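Local coordinates for protein putative diguanylate cyclase (GGDEF) with PAS/PAC domain (PDB 3LIF) that probably makes cyclic di-GMP from two GTP as a membrane-bound diguanylate cyclase, this chain being its extracellular sensor domain of PDC fold, at residues E16-S21 with S204-Y209; F128-R133 with V145-E150; F161-G166 with V234-T239; S170-D175 with V195-A200. All blocks are in the same frame, centred on the assembly; numbering follows the deposited sequence.

The four contacts are spread over the two PAS-like modules of the extracellular domain, which share the long helix 5-47. Interaction 2 alone lies in the first module; it is buried and rests on strand-to-strand backbone hydrogen bonding. Interactions 1, 3 and 4 belong to the second module, reach the same sheet and are each only partly buried. Interaction 1 sets helix 5-47 against an outermost strand through Met17 and Arg18 packed on Tyr208, and through waters; interaction 3 lays a loop on the central strand 232-239 through carbonyl oxygens and one weak bond; interaction 4 is mainly aromatic and aliphatic packing. Arg238 of interaction 3 packs on Met17 of interaction 1, and Thr235 touches Leu172 and Leu196 of interaction 4.

Interaction 1 (E16-S21 with S204-Y209); sequences EMRNLS and SPDGYY. With CIT (citric acid), chain D.
Arg18 reaches from helix 5-47 over the start of strand 206-212, its guanidinium lying above the backbone at Gly207 and Tyr208. CG stands anti to the carbonyl carbon (chi1 -64°), and from CB through CD the aliphatic part carries the group out from the helix until a bend at chi3 sets NE. There NE meets a water in a weak bond, and the same water donates to Asp206 OD2 at 2.8 Å. CZ lies 3.6 Å from Tyr208 CB, the guanidinium plane tilted 33° from the tyrosine ring. NH1 is close to the same CB and forms a salt bridge with Glu14. At the tip NH2 donates to the citrate hydroxyl O7 at 2.6 Å, almost straight at 168°, with the acceptor in the guanidinium plane; Arg203 also binds this citrate. Beside this, Met17, a selenomethionine, crosses Tyr208 at about a right angle, CB 3.6 Å from CE1. A second water joins Ser21 OG to Gly207 O. Asp206 OD2 stays 4.2 Å from Arg18 NH2, beyond a salt bridge, and two waters carry the polar link between helix and strand; the citrate, probably from the crystallisation liquor, occupies the tip of the arginine.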
# COMPACT_ATOMS: atom_id res chain seq x y z
N GLU A 16 16.05 -17.80 5.79
CA GLU A 16 16.30 -16.64 4.94
C GLU A 16 14.98 -15.98 4.64
O GLU A 16 14.92 -14.76 4.53
CB GLU A 16 16.97 -16.97 3.62
CG GLU A 16 18.31 -17.64 3.72
CD GLU A 16 18.64 -18.38 2.41
OE1 GLU A 16 17.74 -18.51 1.52
OE2 GLU A 16 19.81 -18.82 2.29
N MSE A 17 13.96 -16.82 4.47
CA MSE A 17 12.62 -16.37 4.19
C MSE A 17 12.16 -15.54 5.37
O MSE A 17 11.71 -14.42 5.17
CB MSE A 17 11.67 -17.53 4.00
CG MSE A 17 12.05 -18.49 2.89
SE MSE A 17 11.78 -17.65 1.21
CE MSE A 17 10.09 -18.62 0.87
N ARG A 18 12.31 -16.04 6.60
CA ARG A 18 11.82 -15.24 7.72
C ARG A 18 12.53 -13.89 7.76
O ARG A 18 11.89 -12.87 8.01
CB ARG A 18 11.82 -16.00 9.08
CG ARG A 18 10.86 -17.16 9.03
CD ARG A 18 10.98 -18.25 10.14
NE ARG A 18 9.91 -18.01 11.10
CZ ARG A 18 8.95 -18.85 11.45
NH1 ARG A 18 8.90 -20.10 10.99
NH2 ARG A 18 8.05 -18.43 12.32
N ASN A 19 13.83 -13.82 7.44
CA ASN A 19 14.48 -12.50 7.49
C ASN A 19 13.98 -11.68 6.36
O ASN A 19 13.76 -10.52 6.52
CB ASN A 19 16.02 -12.53 7.46
CG ASN A 19 16.61 -13.44 8.54
OD1 ASN A 19 17.76 -13.90 8.42
ND2 ASN A 19 15.81 -13.76 9.59
N LEU A 20 13.80 -12.30 5.22
CA LEU A 20 13.41 -11.54 4.05
C LEU A 20 12.03 -10.81 4.28
O LEU A 20 11.87 -9.60 4.01
CB LEU A 20 13.40 -12.48 2.86
CG LEU A 20 13.03 -11.73 1.62
CD1 LEU A 20 13.73 -10.37 1.61
CD2 LEU A 20 13.35 -12.58 0.38
N SER A 21 11.07 -11.56 4.81
CA SER A 21 9.81 -11.02 5.27
C SER A 21 10.05 -9.82 6.21
O SER A 21 9.39 -8.77 6.11
CB SER A 21 8.97 -12.12 5.94
OG SER A 21 9.16 -12.14 7.34
N SER A 204 -1.18 -15.62 14.54
CA SER A 204 -0.09 -14.72 14.84
C SER A 204 0.75 -14.20 13.71
O SER A 204 0.55 -14.58 12.57
CB SER A 204 0.89 -15.50 15.73
OG SER A 204 2.13 -15.82 15.08
N PRO A 205 1.52 -13.14 13.94
CA PRO A 205 1.43 -11.99 13.10
C PRO A 205 2.72 -12.00 12.24
O PRO A 205 2.83 -11.18 11.31
CB PRO A 205 1.61 -10.80 14.10
CG PRO A 205 2.33 -11.35 15.24
CD PRO A 205 1.72 -12.73 15.35
N ASP A 206 3.68 -12.92 12.43
CA ASP A 206 4.06 -14.04 11.56
C ASP A 206 4.25 -15.44 12.15
O ASP A 206 4.21 -15.62 13.42
CB ASP A 206 5.50 -13.64 11.25
CG ASP A 206 6.32 -13.46 12.58
OD1 ASP A 206 6.22 -12.43 13.30
OD2 ASP A 206 7.02 -14.39 12.99
N GLY A 207 4.63 -16.41 11.30
CA GLY A 207 5.13 -16.21 9.97
C GLY A 207 5.66 -17.30 9.00
O GLY A 207 6.20 -16.88 7.97
N TYR A 208 5.49 -18.63 9.14
CA TYR A 208 6.02 -19.51 8.00
C TYR A 208 5.42 -20.90 7.76
O TYR A 208 5.37 -21.66 8.67
CB TYR A 208 7.48 -19.77 8.25
CG TYR A 208 8.27 -20.45 7.15
CD1 TYR A 208 8.86 -19.71 6.13
CD2 TYR A 208 8.51 -21.84 7.20
CE1 TYR A 208 9.64 -20.34 5.12
CE2 TYR A 208 9.28 -22.49 6.21
CZ TYR A 208 9.85 -21.73 5.17
OH TYR A 208 10.60 -22.34 4.20
N TYR A 209 5.03 -21.28 6.55
CA TYR A 209 4.31 -22.57 6.41
C TYR A 209 4.10 -23.03 4.98
O TYR A 209 4.41 -22.34 4.03
CB TYR A 209 2.95 -22.53 7.10
CG TYR A 209 2.00 -21.50 6.54
CD1 TYR A 209 1.17 -21.81 5.48
CD2 TYR A 209 1.96 -20.21 7.05
CE1 TYR A 209 0.33 -20.86 4.95
CE2 TYR A 209 1.12 -19.26 6.51
CZ TYR A 209 0.31 -19.57 5.47
OH TYR A 209 -0.53 -18.61 4.92
C1 CIT D . 3.05 -19.75 14.65
O1 CIT D . 2.89 -18.83 13.83
O2 CIT D . 2.07 -20.47 14.92
C2 CIT D . 4.38 -20.02 15.30
C3 CIT D . 5.70 -19.44 14.70
O7 CIT D . 6.11 -19.89 13.38
C4 CIT D . 6.61 -20.12 15.73
C5 CIT D . 7.96 -19.50 15.93
O3 CIT D . 8.07 -18.26 16.11
O4 CIT D . 8.97 -20.23 15.93
C6 CIT D . 5.72 -17.88 14.62
O5 CIT D . 6.82 -17.26 14.64
O6 CIT D . 4.65 -17.19 14.51
O HOH W 1 8.83 -15.09 10.91
O HOH W 2 8.09 -14.52 8.52

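Interaction 2 (F128-R133 with V145-E150); sequences FVVSRR and VVATIE
Val130 faces Ala147 and Arg132 faces Val145 as antiparallel hydrogen-bonded pairs, alternating with the non-hydrogen-bonded pairs Val129-Thr148 and Ser131-Val146. The two segments form a beta hairpin, strands 126-135 and 141-149, inside the five-stranded antiparallel sheet of the first PAS-like module of this PDC-fold domain. Five backbone bonds hold it: Val130 and Ala147 exchange two, N to O at 2.8 Å from Val130 and 2.7 Å from Ala147; Arg132 and Val145 exchange another two; and Ile149 N donates to Phe128 O at 2.9 Å. Between them, CA-H groups of Val129, Ser131 and Val146 turn to carbonyl oxygens of the opposite strand.

Val130, Arg132, Val145 and Ala147 put their side chains on the face toward helix 5-47, where Val145 meets Leu39 and Ile42. Here Val145 CG2 lies 4.1 Å from Arg132 CB, and Val130 CG1 4.2 Å from Ala147 CB. Ile149 CD1 comes to 4.2 Å from Phe128 CB. The other face carries Val129, Ser131, Val146 and Thr148; helix 99-106 covers part of it, with Tyr100 on both Ser131 and Val146. On this side Val129 and Val146 meet through their CG1 methyls. Thr148 CG2, anti to the backbone N, lies 3.6 Å from Phe128 O, while OG1 is hydrogen-bonded to Asp72 OD1 on the neighbouring strand 70-76.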
# COMPACT_ATOMS: atom_id res chain seq x y z
N PHE A 128 -4.76 1.87 -5.15
CA PHE A 128 -4.96 2.17 -3.75
C PHE A 128 -4.44 3.58 -3.47
O PHE A 128 -3.59 4.14 -4.19
CB PHE A 128 -4.21 1.19 -2.87
CG PHE A 128 -4.86 -0.12 -2.78
CD1 PHE A 128 -4.80 -0.99 -3.86
CD2 PHE A 128 -5.58 -0.47 -1.63
CE1 PHE A 128 -5.43 -2.21 -3.80
CE2 PHE A 128 -6.22 -1.69 -1.53
CZ PHE A 128 -6.16 -2.57 -2.62
N VAL A 129 -4.91 4.12 -2.35
CA VAL A 129 -4.74 5.51 -2.12
C VAL A 129 -4.59 5.70 -0.64
O VAL A 129 -5.07 4.87 0.16
CB VAL A 129 -6.01 6.22 -2.66
CG1 VAL A 129 -6.73 7.06 -1.60
CG2 VAL A 129 -5.69 6.94 -3.88
N VAL A 130 -3.98 6.83 -0.28
CA VAL A 130 -3.60 7.08 1.10
C VAL A 130 -4.07 8.53 1.37
O VAL A 130 -4.08 9.37 0.41
CB VAL A 130 -2.05 6.95 1.14
CG1 VAL A 130 -1.31 8.29 0.83
CG2 VAL A 130 -1.56 6.26 2.36
N SER A 131 -4.52 8.83 2.60
CA SER A 131 -5.15 10.14 2.79
C SER A 131 -5.13 10.66 4.23
O SER A 131 -5.11 9.89 5.20
CB SER A 131 -6.62 10.10 2.26
OG SER A 131 -7.51 9.42 3.15
N ARG A 132 -5.18 11.98 4.36
CA ARG A 132 -5.16 12.63 5.69
C ARG A 132 -6.21 13.73 5.83
O ARG A 132 -6.44 14.52 4.89
CB ARG A 132 -3.72 13.09 6.11
CG ARG A 132 -3.09 12.13 7.13
CD ARG A 132 -1.55 12.28 7.38
NE ARG A 132 -1.33 13.00 8.64
CZ ARG A 132 -2.36 13.22 9.44
NH1 ARG A 132 -3.55 12.73 9.06
NH2 ARG A 132 -2.21 13.86 10.58
N ARG A 133 -6.86 13.81 6.98
CA ARG A 133 -7.78 14.90 7.29
C ARG A 133 -7.15 16.30 7.35
O ARG A 133 -6.23 16.49 8.15
CB ARG A 133 -8.37 14.66 8.64
CG ARG A 133 -9.35 15.70 9.08
CD ARG A 133 -9.55 15.61 10.57
NE ARG A 133 -10.96 15.46 10.87
CZ ARG A 133 -11.68 16.34 11.54
NH1 ARG A 133 -11.08 17.45 12.01
NH2 ARG A 133 -12.98 16.10 11.72
N VAL A 145 -6.33 15.62 2.03
CA VAL A 145 -5.26 15.38 1.01
C VAL A 145 -5.32 13.89 0.77
O VAL A 145 -5.38 13.10 1.74
CB VAL A 145 -3.80 15.45 1.53
CG1 VAL A 145 -2.93 16.23 0.60
CG2 VAL A 145 -3.69 15.82 2.99
N VAL A 146 -5.20 13.49 -0.49
CA VAL A 146 -5.24 12.08 -0.86
C VAL A 146 -4.07 11.96 -1.78
O VAL A 146 -3.86 12.87 -2.60
CB VAL A 146 -6.33 11.79 -1.96
CG1 VAL A 146 -6.93 10.39 -1.81
CG2 VAL A 146 -7.36 12.90 -2.10
N ALA A 147 -3.38 10.83 -1.76
CA ALA A 147 -2.39 10.59 -2.80
C ALA A 147 -2.44 9.14 -3.20
O ALA A 147 -2.79 8.25 -2.38
CB ALA A 147 -1.02 10.98 -2.35
N THR A 148 -2.14 8.89 -4.47
CA THR A 148 -2.24 7.55 -5.00
C THR A 148 -0.96 6.77 -4.77
O THR A 148 0.15 7.24 -5.10
CB THR A 148 -2.43 7.59 -6.51
OG1 THR A 148 -3.61 8.32 -6.78
CG2 THR A 148 -2.58 6.19 -7.01
N ILE A 149 -1.08 5.58 -4.22
CA ILE A 149 0.12 4.80 -3.98
C ILE A 149 0.64 4.34 -5.31
O ILE A 149 -0.12 3.77 -6.05
CB ILE A 149 -0.20 3.62 -3.09
CG1 ILE A 149 -0.33 4.14 -1.66
CG2 ILE A 149 0.92 2.56 -3.18
CD1 ILE A 149 -1.16 3.21 -0.80
N GLU A 150 1.92 4.57 -5.61
CA GLU A 150 2.48 4.07 -6.89
C GLU A 150 2.81 2.57 -6.77
O GLU A 150 3.85 2.16 -6.17
CB GLU A 150 3.74 4.83 -7.28
CG GLU A 150 4.37 4.30 -8.55
CD GLU A 150 3.77 5.00 -9.78
OE1 GLU A 150 3.97 6.23 -9.95
OE2 GLU A 150 3.12 4.32 -10.60

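Interaction 3 (F161-G166 with V234-T239)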
# COMPACT_ATOMS: atom_id res chain seq x y z
N PHE A 161 14.78 -9.51 -6.13
CA PHE A 161 15.11 -10.54 -5.16
C PHE A 161 15.19 -11.88 -5.80
O PHE A 161 14.24 -12.33 -6.41
CB PHE A 161 14.09 -10.61 -4.03
CG PHE A 161 14.27 -9.56 -3.00
CD1 PHE A 161 15.22 -9.70 -2.01
CD2 PHE A 161 13.49 -8.41 -3.02
CE1 PHE A 161 15.41 -8.72 -1.04
CE2 PHE A 161 13.66 -7.43 -2.05
CZ PHE A 161 14.64 -7.58 -1.05
N ASP A 162 16.32 -12.55 -5.62
CA ASP A 162 16.43 -13.86 -6.23
C ASP A 162 15.73 -15.00 -5.48
O ASP A 162 16.18 -15.47 -4.42
CB ASP A 162 17.89 -14.21 -6.55
CG ASP A 162 17.96 -15.18 -7.72
OD1 ASP A 162 16.86 -15.49 -8.29
OD2 ASP A 162 19.08 -15.65 -8.06
N LEU A 163 14.62 -15.46 -6.04
CA LEU A 163 13.76 -16.37 -5.31
C LEU A 163 13.49 -17.68 -6.02
O LEU A 163 12.58 -18.44 -5.63
CB LEU A 163 12.40 -15.71 -5.12
CG LEU A 163 12.02 -15.05 -3.80
CD1 LEU A 163 12.99 -15.41 -2.67
CD2 LEU A 163 12.03 -13.60 -4.06
N GLY A 164 14.22 -17.91 -7.10
CA GLY A 164 13.99 -19.09 -7.93
C GLY A 164 12.77 -18.92 -8.81
O GLY A 164 11.94 -18.04 -8.61
N PRO A 165 12.63 -19.80 -9.78
CA PRO A 165 11.34 -19.69 -10.49
C PRO A 165 10.27 -19.90 -9.43
O PRO A 165 10.56 -20.47 -8.36
CB PRO A 165 11.33 -20.95 -11.37
CG PRO A 165 12.08 -22.03 -10.42
CD PRO A 165 13.17 -21.18 -9.70
N GLY A 166 9.04 -19.50 -9.67
CA GLY A 166 8.05 -19.75 -8.64
C GLY A 166 8.10 -18.78 -7.47
O GLY A 166 7.20 -18.79 -6.64
N VAL A 234 3.05 -8.57 4.56
CA VAL A 234 3.84 -8.89 3.37
C VAL A 234 3.97 -10.38 3.35
O VAL A 234 3.98 -11.00 4.43
CB VAL A 234 5.25 -8.32 3.45
CG1 VAL A 234 5.21 -6.83 3.23
CG2 VAL A 234 5.87 -8.66 4.82
N THR A 235 4.07 -10.97 2.16
CA THR A 235 4.36 -12.40 2.10
C THR A 235 5.47 -12.65 1.09
O THR A 235 5.52 -11.95 0.10
CB THR A 235 3.13 -13.18 1.64
OG1 THR A 235 2.83 -12.84 0.28
CG2 THR A 235 1.91 -12.89 2.55
N VAL A 236 6.37 -13.63 1.35
CA VAL A 236 7.37 -14.12 0.37
C VAL A 236 7.17 -15.59 0.24
O VAL A 236 7.09 -16.29 1.24
CB VAL A 236 8.82 -14.15 0.90
CG1 VAL A 236 9.75 -13.72 -0.17
CG2 VAL A 236 9.03 -13.36 2.10
N ALA A 237 7.20 -16.10 -0.99
CA ALA A 237 7.06 -17.54 -1.22
C ALA A 237 8.03 -18.03 -2.27
O ALA A 237 8.46 -17.27 -3.14
CB ALA A 237 5.68 -17.85 -1.64
N ARG A 238 8.40 -19.31 -2.17
CA ARG A 238 9.14 -20.02 -3.23
C ARG A 238 8.73 -21.48 -3.33
O ARG A 238 8.42 -22.10 -2.33
CB ARG A 238 10.68 -19.88 -3.07
CG ARG A 238 11.35 -20.50 -1.86
CD ARG A 238 12.89 -20.79 -2.12
NE ARG A 238 13.81 -19.62 -2.10
CZ ARG A 238 14.62 -19.28 -1.07
NH1 ARG A 238 14.67 -19.98 0.06
NH2 ARG A 238 15.40 -18.21 -1.13
N THR A 239 8.69 -22.01 -4.55
CA THR A 239 8.53 -23.45 -4.74
C THR A 239 9.73 -24.08 -4.11
O THR A 239 10.80 -23.50 -4.08
CB THR A 239 8.42 -23.89 -6.23
OG1 THR A 239 9.40 -23.22 -6.99
CG2 THR A 239 7.09 -23.52 -6.82
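Asp162 comes near Arg238 through its backbone, its carbonyl oxygen lying 4.4 Å from NH2 close to the plane of the guanidinium, while its own side chain starts off away from the strand. Leu163 makes the fuller contact. Its side chain crosses that of Arg238 at about a right angle, with CD1 4.0 Å from NH2; the same methyl also comes to 4.4 Å from Val236 CG1. The carbonyl of Leu163 is turned to the arginine as well: O lies 3.5 Å from Arg238 CB and in the plane of the guanidinium, at its edge, 3.9 Å from NE. Arg238 takes this place because CG sits between the backbone N and the carbonyl carbon (chi1 65°) and a bend at chi3 swings NE round. Beyond the loop the arginine packs on Met17 of helix 5-47, where it has weak polar partners in Ser13 and Glu16.

The loop leads from helix 151-158 into strand 168-173, the first strand of the second PAS-like module; strand 232-239 is the last of that module and runs in the centre of its five-stranded antiparallel sheet, hydrogen-bonded to strand 168-173 on one side and to strand 219-226 on the other. Further along the loop, Pro165 offers its carbonyl oxygen to Thr239 OG1, which donates a weak bond of 3.3 Å. Gly166 follows, and its CA comes to 4.1 Å from the same hydroxyl. Its carbonyl oxygen accepts a hydrogen bond from Lys220 NZ on strand 219-226.

Interaction 4 (S170-D175 with V195-A200); sequences SLLHSD and VLFQKA
Phe197 extends its ring from helix 195-203 to the end of strand 168-173, where the rim from CD1 round to CE2 meets two backbone carbonyls and a leucine. CG is anti to the carbonyl carbon (chi1 -59°), and chi2 of -85° stands the ring roughly crosswise to the CA-CB-CG plane. CE1 then lies 3.3 Å from Ser174 O and 3.4 Å from His173 O, both oxygens approaching obliquely. At the tip of the ring Leu172 takes over: its CB lies in the ring plane at the edge, 4.0 Å from CZ, and its CD2 is 4.2 Å from CE2. Its other methyl, CD1, meets Leu196 CD1 at 4.2 Å, so the two branches of one leucine serve successive residues of the helix.

The turn that presents the carbonyls is fixed from within. The ring of His173 is directed away from the helix, where ND1 accepts the backbone N-H of Asp175 at 2.9 Å, nearly in the ring plane. An accepting ND1 suggests that a neutral imidazole would carry its proton on NE2. The carboxylate of Asp175 is paired with Arg177. In the helix, Val195 O accepts from both Lys199 N and Ala200 N, part of a wider pi-type turn.

The axes of the two segments approach no closer than 11.8 Å, a distance spanned by side chains. Leu172 and Leu196 both touch Thr235 of the central strand 232-239, while Tyr209 of strand 206-212 packs on Val195, Leu196 and Ala200, so helix 195-203 lies across one side of the second module's sheet.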
# COMPACT_ATOMS: atom_id res chain seq x y z
N SER A 170 4.11 -10.58 -2.07
CA SER A 170 2.86 -9.82 -2.06
C SER A 170 2.82 -8.78 -1.00
O SER A 170 3.40 -8.96 0.11
CB SER A 170 1.69 -10.72 -1.80
OG SER A 170 1.64 -11.61 -2.86
N LEU A 171 2.08 -7.72 -1.29
CA LEU A 171 1.78 -6.75 -0.27
C LEU A 171 0.28 -6.77 -0.11
O LEU A 171 -0.43 -6.51 -1.08
CB LEU A 171 2.27 -5.38 -0.68
CG LEU A 171 1.89 -4.27 0.29
CD1 LEU A 171 2.47 -4.47 1.62
CD2 LEU A 171 2.24 -2.89 -0.22
N LEU A 172 -0.20 -7.11 1.08
CA LEU A 172 -1.63 -7.15 1.30
C LEU A 172 -2.12 -6.29 2.45
O LEU A 172 -1.35 -5.86 3.32
CB LEU A 172 -2.17 -8.58 1.47
CG LEU A 172 -1.67 -9.60 0.45
CD1 LEU A 172 -0.64 -10.57 1.13
CD2 LEU A 172 -2.82 -10.36 -0.15
N HIS A 173 -3.42 -6.01 2.42
CA HIS A 173 -3.99 -5.27 3.50
C HIS A 173 -4.28 -6.32 4.55
O HIS A 173 -4.62 -7.50 4.25
CB HIS A 173 -5.27 -4.60 3.09
CG HIS A 173 -5.83 -3.69 4.12
ND1 HIS A 173 -6.53 -4.15 5.22
CD2 HIS A 173 -5.79 -2.33 4.23
CE1 HIS A 173 -6.92 -3.11 5.95
NE2 HIS A 173 -6.45 -2.00 5.39
N SER A 174 -4.12 -5.90 5.79
CA SER A 174 -4.52 -6.73 6.89
C SER A 174 -5.86 -7.48 6.67
O SER A 174 -6.04 -8.56 7.18
CB SER A 174 -4.61 -5.86 8.09
OG SER A 174 -5.19 -6.60 9.10
N ASP A 175 -6.79 -6.91 5.90
CA ASP A 175 -8.11 -7.57 5.71
C ASP A 175 -8.21 -8.42 4.46
O ASP A 175 -9.31 -8.82 4.07
CB ASP A 175 -9.29 -6.56 5.73
CG ASP A 175 -9.26 -5.57 4.56
OD1 ASP A 175 -8.76 -5.86 3.41
OD2 ASP A 175 -9.74 -4.45 4.82
N VAL A 195 -5.55 -19.14 3.55
CA VAL A 195 -5.23 -19.66 4.82
C VAL A 195 -4.55 -18.57 5.64
O VAL A 195 -4.78 -18.46 6.88
CB VAL A 195 -4.27 -20.90 4.64
CG1 VAL A 195 -3.53 -21.21 5.89
CG2 VAL A 195 -5.09 -22.11 4.18
N LEU A 196 -3.67 -17.82 4.97
CA LEU A 196 -3.02 -16.67 5.59
C LEU A 196 -3.99 -15.85 6.46
O LEU A 196 -3.64 -15.43 7.59
CB LEU A 196 -2.53 -15.76 4.48
CG LEU A 196 -1.25 -14.98 4.70
CD1 LEU A 196 -1.33 -13.71 3.86
CD2 LEU A 196 -0.84 -14.76 6.20
N PHE A 197 -5.20 -15.62 5.94
CA PHE A 197 -6.15 -14.82 6.67
C PHE A 197 -7.12 -15.63 7.52
O PHE A 197 -7.53 -15.16 8.60
CB PHE A 197 -6.88 -13.80 5.77
CG PHE A 197 -5.94 -12.83 5.08
CD1 PHE A 197 -5.51 -11.68 5.72
CD2 PHE A 197 -5.45 -13.10 3.80
CE1 PHE A 197 -4.64 -10.79 5.11
CE2 PHE A 197 -4.58 -12.21 3.16
CZ PHE A 197 -4.14 -11.09 3.82
N GLN A 198 -7.49 -16.83 7.07
CA GLN A 198 -8.39 -17.67 7.84
C GLN A 198 -7.76 -18.24 9.13
O GLN A 198 -8.42 -18.26 10.18
CB GLN A 198 -8.96 -18.77 6.99
CG GLN A 198 -9.87 -18.26 5.83
CD GLN A 198 -11.08 -17.50 6.34
OE1 GLN A 198 -11.33 -16.40 5.92
NE2 GLN A 198 -11.87 -18.10 7.22
N LYS A 199 -6.48 -18.64 9.12
CA LYS A 199 -5.91 -19.29 10.33
C LYS A 199 -4.55 -18.69 10.77
O LYS A 199 -4.35 -18.38 11.95
CB LYS A 199 -5.84 -20.80 10.10
CG LYS A 199 -7.18 -21.47 9.64
CD LYS A 199 -7.51 -22.48 10.69
CE LYS A 199 -8.98 -22.55 11.15
NZ LYS A 199 -9.79 -23.32 10.20
N ALA A 200 -3.63 -18.48 9.85
CA ALA A 200 -2.34 -17.98 10.27
C ALA A 200 -2.35 -16.57 10.93
O ALA A 200 -1.79 -16.39 12.01
CB ALA A 200 -1.35 -18.02 9.13